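Glucose-6-phosphate dehydrogenase (Trypanosoma cruzi, PDB 5AQ1) catalyses the NADP-dependent oxidation of glucose 6-phosphate to 6-phosphogluconolactone, the entry step of the pentose phosphate pathway. Local coordinates at residues E370-D375 and R399-E404. Numbering follows the deposited sequence.
Sequences EERLLD and RAQPSE. With BG6 (6-O-phosphono-beta-D-glucopyranose), chain F.
Leu374 and Gln401 face each other where two antiparallel strands come together, and their backbones carry the main bonds. Leu374 N donates to Gln401 O at 2.9 Å. In return, Leu374 O receives Ala400 N at 2.9 Å and, more weakly, Gln401 N at 3.5 Å. Two successive residues, Ala400 and Gln401, thus stand opposite the single Leu374, which makes a classic beta bulge and shifts the register by one before Asp375 pairs with Arg399.

Apolar packing follows the strands. Leu374 sets CD2 against the small methyl CB of Ala400 at 3.7 Å, while its CB lies on CG of Gln401. Leu373 reaches with CD1 across the aliphatic part of Arg399, where a long side chain can offer methylenes and still carry its charge elsewhere. That chain bends at chi3 (65°), turning the guanidinium back onto its own segment: NE donates to Pro402 O and NH2 to Ser403 O, tying down the turn that follows the cis peptide bond before Pro402.

Gln401 and Arg372 meet at the phosphate of the bound substrate. The Gln401 amide lies over one face of the Arg372 guanidinium, the planes 26° apart, with Arg372 NH2 3.3 Å from Gln401 CD; this is stacking, without a hydrogen bond between them. An amide suits the place because it has both a donor and an acceptor: NE2 donates to BG6 O1P at 2.9 Å and also to a water, while OE1 accepts from Lys215. Arg372 NH2 lies 3.6 Å from BG6 O3P, a close approach near the guanidinium plane rather than a hydrogen bond, and its positive charge probably favours the phosphate. The backbone motif is a classic beta bulge between two inner strands of the C-terminal domain's large mixed beta-sheet, at the start of strand 373-380 and the end of strand 395-401; its Gln401 joins Arg372, Lys215 and others at the phosphate end of the glucose 6-phosphate site.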
ATOM      1  N   GLU B 370      17.928  -5.739 -35.483  1.00 46.26           N
ATOM      2  CA  GLU B 370      17.098  -4.946 -36.412  1.00 47.24           C
ATOM      3  C   GLU B 370      17.110  -3.429 -36.197  1.00 46.50           C
ATOM      4  O   GLU B 370      16.773  -2.680 -37.112  1.00 46.22           O
ATOM      5  CB  GLU B 370      15.632  -5.430 -36.485  1.00 48.21           C
ATOM      6  CG  GLU B 370      15.092  -6.300 -35.357  1.00 49.09           C
ATOM      7  CD  GLU B 370      15.138  -5.654 -33.988  1.00 48.03           C
ATOM      8  OE1 GLU B 370      14.228  -4.867 -33.655  1.00 48.54           O
ATOM      9  OE2 GLU B 370      16.072  -5.970 -33.227  1.00 48.54           O
ATOM     10  N   GLU B 371      17.474  -2.973 -35.004  1.00 45.49           N
ATOM     11  CA  GLU B 371      17.462  -1.539 -34.717  1.00 45.01           C
ATOM     12  C   GLU B 371      18.485  -1.144 -33.661  1.00 43.74           C
ATOM     13  O   GLU B 371      19.034  -1.989 -32.956  1.00 43.20           O
ATOM     14  CB  GLU B 371      16.057  -1.092 -34.271  1.00 44.85           C
ATOM     15  CG  GLU B 371      15.545  -1.756 -32.994  1.00 44.03           C
ATOM     16  CD  GLU B 371      14.203  -1.213 -32.517  1.00 43.79           C
ATOM     17  OE1 GLU B 371      13.687  -0.248 -33.119  1.00 44.06           O
ATOM     18  OE2 GLU B 371      13.658  -1.753 -31.527  1.00 41.90           O
ATOM     19  N   ARG B 372      18.730   0.157 -33.573  1.00 43.47           N
ATOM     20  CA  ARG B 372      19.471   0.731 -32.467  1.00 42.54           C
ATOM     21  C   ARG B 372      18.461   1.159 -31.413  1.00 40.50           C
ATOM     22  O   ARG B 372      17.530   1.907 -31.711  1.00 39.34           O
ATOM     23  CB  ARG B 372      20.288   1.933 -32.935  1.00 44.13           C
ATOM     24  CG  ARG B 372      21.044   2.632 -31.816  1.00 44.62           C
ATOM     25  CD  ARG B 372      22.295   3.330 -32.331  1.00 45.51           C
ATOM     26  NE  ARG B 372      23.024   3.991 -31.249  1.00 44.51           N
ATOM     27  CZ  ARG B 372      22.769   5.215 -30.786  1.00 45.44           C
ATOM     28  NH1 ARG B 372      21.789   5.957 -31.299  1.00 45.06           N
ATOM     29  NH2 ARG B 372      23.505   5.703 -29.794  1.00 46.79           N
ATOM     30  N   LEU B 373      18.630   0.670 -30.188  1.00 38.84           N
ATOM     31  CA  LEU B 373      17.699   0.988 -29.109  1.00 37.29           C
ATOM     32  C   LEU B 373      18.332   0.844 -27.738  1.00 35.87           C
ATOM     33  O   LEU B 373      19.108  -0.080 -27.489  1.00 34.81           O
ATOM     34  CB  LEU B 373      16.469   0.076 -29.175  1.00 37.87           C
ATOM     35  CG  LEU B 373      15.386   0.299 -28.109  1.00 36.54           C
ATOM     36  CD1 LEU B 373      14.753   1.677 -28.247  1.00 36.48           C
ATOM     37  CD2 LEU B 373      14.324  -0.783 -28.195  1.00 36.26           C
ATOM     38  N   LEU B 374      17.998   1.786 -26.862  1.00 35.80           N
ATOM     39  CA  LEU B 374      18.228   1.642 -25.433  1.00 35.82           C
ATOM     40  C   LEU B 374      16.959   2.097 -24.737  1.00 35.82           C
ATOM     41  O   LEU B 374      16.647   3.292 -24.737  1.00 35.92           O
ATOM     42  CB  LEU B 374      19.419   2.485 -24.967  1.00 35.15           C
ATOM     43  CG  LEU B 374      19.736   2.441 -23.467  1.00 34.01           C
ATOM     44  CD1 LEU B 374      20.193   1.053 -23.045  1.00 33.28           C
ATOM     45  CD2 LEU B 374      20.792   3.476 -23.124  1.00 34.78           C
ATOM     46  N   ASP B 375      16.213   1.156 -24.164  1.00 35.84           N
ATOM     47  CA  ASP B 375      15.020   1.528 -23.405  1.00 36.32           C
ATOM     48  C   ASP B 375      14.825   0.713 -22.139  1.00 34.05           C
ATOM     49  O   ASP B 375      15.381  -0.377 -21.971  1.00 33.27           O
ATOM     50  CB  ASP B 375      13.753   1.550 -24.293  1.00 38.80           C
ATOM     51  CG  ASP B 375      13.215   0.158 -24.646  1.00 41.22           C
ATOM     52  OD1 ASP B 375      13.783  -0.869 -24.220  1.00 43.72           O
ATOM     53  OD2 ASP B 375      12.192   0.102 -25.365  1.00 41.49           O
ATOM     54  N   ARG B 399      12.897   5.689 -22.938  1.00 32.17           N
ATOM     55  CA  ARG B 399      13.776   5.442 -24.084  1.00 33.21           C
ATOM     56  C   ARG B 399      14.911   6.462 -24.082  1.00 32.27           C
ATOM     57  O   ARG B 399      14.678   7.651 -24.264  1.00 31.87           O
ATOM     58  CB  ARG B 399      12.995   5.524 -25.402  1.00 33.97           C
ATOM     59  CG  ARG B 399      13.808   5.089 -26.610  1.00 34.82           C
ATOM     60  CD  ARG B 399      12.990   5.050 -27.888  1.00 36.10           C
ATOM     61  NE  ARG B 399      12.528   6.381 -28.283  1.00 37.72           N
ATOM     62  CZ  ARG B 399      11.266   6.717 -28.552  1.00 38.43           C
ATOM     63  NH1 ARG B 399      10.281   5.825 -28.492  1.00 38.25           N
ATOM     64  NH2 ARG B 399      10.981   7.969 -28.901  1.00 39.32           N
ATOM     65  N   ALA B 400      16.133   5.990 -23.865  1.00 31.87           N
ATOM     66  CA  ALA B 400      17.294   6.872 -23.801  1.00 32.36           C
ATOM     67  C   ALA B 400      17.812   7.219 -25.190  1.00 32.89           C
ATOM     68  O   ALA B 400      18.346   8.308 -25.397  1.00 31.78           O
ATOM     69  CB  ALA B 400      18.395   6.238 -22.968  1.00 31.91           C
ATOM     70  N   GLN B 401      17.669   6.283 -26.129  1.00 34.62           N
ATOM     71  CA  GLN B 401      18.028   6.523 -27.529  1.00 37.25           C
ATOM     72  C   GLN B 401      17.412   5.457 -28.444  1.00 37.46           C
ATOM     73  O   GLN B 401      17.209   4.325 -28.012  1.00 36.46           O
ATOM     74  CB  GLN B 401      19.555   6.526 -27.697  1.00 38.89           C
ATOM     75  CG  GLN B 401      20.196   5.145 -27.600  1.00 39.98           C
ATOM     76  CD  GLN B 401      21.635   5.174 -27.119  1.00 41.16           C
ATOM     77  OE1 GLN B 401      22.150   6.215 -26.701  1.00 40.97           O
ATOM     78  NE2 GLN B 401      22.292   4.019 -27.172  1.00 41.62           N
ATOM     79  N   PRO B 402      17.106   5.799 -29.696  1.00 38.78           N
ATOM     80  CA  PRO B 402      17.188   7.153 -30.219  1.00 38.67           C
ATOM     81  C   PRO B 402      15.951   7.949 -29.836  1.00 39.39           C
ATOM     82  O   PRO B 402      15.030   7.400 -29.230  1.00 39.53           O
ATOM     83  CB  PRO B 402      17.206   6.927 -31.726  1.00 39.35           C
ATOM     84  CG  PRO B 402      16.361   5.720 -31.914  1.00 39.39           C
ATOM     85  CD  PRO B 402      16.632   4.848 -30.719  1.00 39.07           C
ATOM     86  N   SER B 403      15.935   9.230 -30.194  1.00 41.15           N
ATOM     87  CA  SER B 403      14.778  10.092 -29.982  1.00 42.87           C
ATOM     88  C   SER B 403      14.265   9.962 -28.549  1.00 41.32           C
ATOM     89  O   SER B 403      13.163   9.466 -28.303  1.00 39.83           O
ATOM     90  CB  SER B 403      13.681   9.746 -30.988  1.00 46.28           C
ATOM     91  OG  SER B 403      12.568  10.602 -30.829  1.00 50.78           O
ATOM     92  N   GLU B 404      15.097  10.401 -27.611  1.00 40.45           N
ATOM     93  CA  GLU B 404      14.845  10.186 -26.183  1.00 38.56           C
ATOM     94  C   GLU B 404      13.466  10.661 -25.742  1.00 38.94           C
ATOM     95  O   GLU B 404      13.022  11.751 -26.107  1.00 38.43           O
ATOM     96  CB  GLU B 404      15.935  10.798 -25.287  1.00 37.98           C
ATOM     97  CG  GLU B 404      16.593  12.066 -25.792  1.00 38.68           C
ATOM     98  CD  GLU B 404      17.803  11.799 -26.676  1.00 38.42           C
ATOM     99  OE1 GLU B 404      18.879  11.473 -26.140  1.00 37.43           O
ATOM    100  OE2 GLU B 404      17.673  11.929 -27.910  1.00 38.23           O
TER
HETATM  101  C1  BG6 F 550      30.736   0.976 -25.426  1.00 30.92           C
HETATM  102  C2  BG6 F 550      30.846  -0.502 -25.795  1.00 29.76           C
HETATM  103  O1  BG6 F 550      31.005   1.161 -24.030  1.00 31.30           O
HETATM  104  O5  BG6 F 550      29.417   1.448 -25.714  1.00 31.60           O
HETATM  105  C3  BG6 F 550      30.493  -0.685 -27.262  1.00 30.10           C
HETATM  106  O2  BG6 F 550      32.168  -0.984 -25.541  1.00 29.50           O
HETATM  107  C4  BG6 F 550      29.099  -0.126 -27.498  1.00 31.47           C
HETATM  108  O3  BG6 F 550      30.535  -2.063 -27.646  1.00 29.87           O
HETATM  109  C5  BG6 F 550      29.067   1.343 -27.098  1.00 32.13           C
HETATM  110  O4  BG6 F 550      28.746  -0.289 -28.872  1.00 32.49           O
HETATM  111  C6  BG6 F 550      27.692   1.958 -27.347  1.00 32.94           C
HETATM  112  O6  BG6 F 550      27.621   3.272 -26.794  1.00 33.63           O
HETATM  113  P   BG6 F 550      26.420   4.257 -27.212  1.00 34.65           P
HETATM  114  O1P BG6 F 550      25.160   3.479 -26.912  1.00 37.93           O
HETATM  115  O2P BG6 F 550      26.592   5.459 -26.325  1.00 37.03           O
HETATM  116  O3P BG6 F 550      26.671   4.513 -28.680  1.00 38.15           O
HETATM  117  O   HOH W   1      21.620   1.311 -28.227  1.00 27.41           O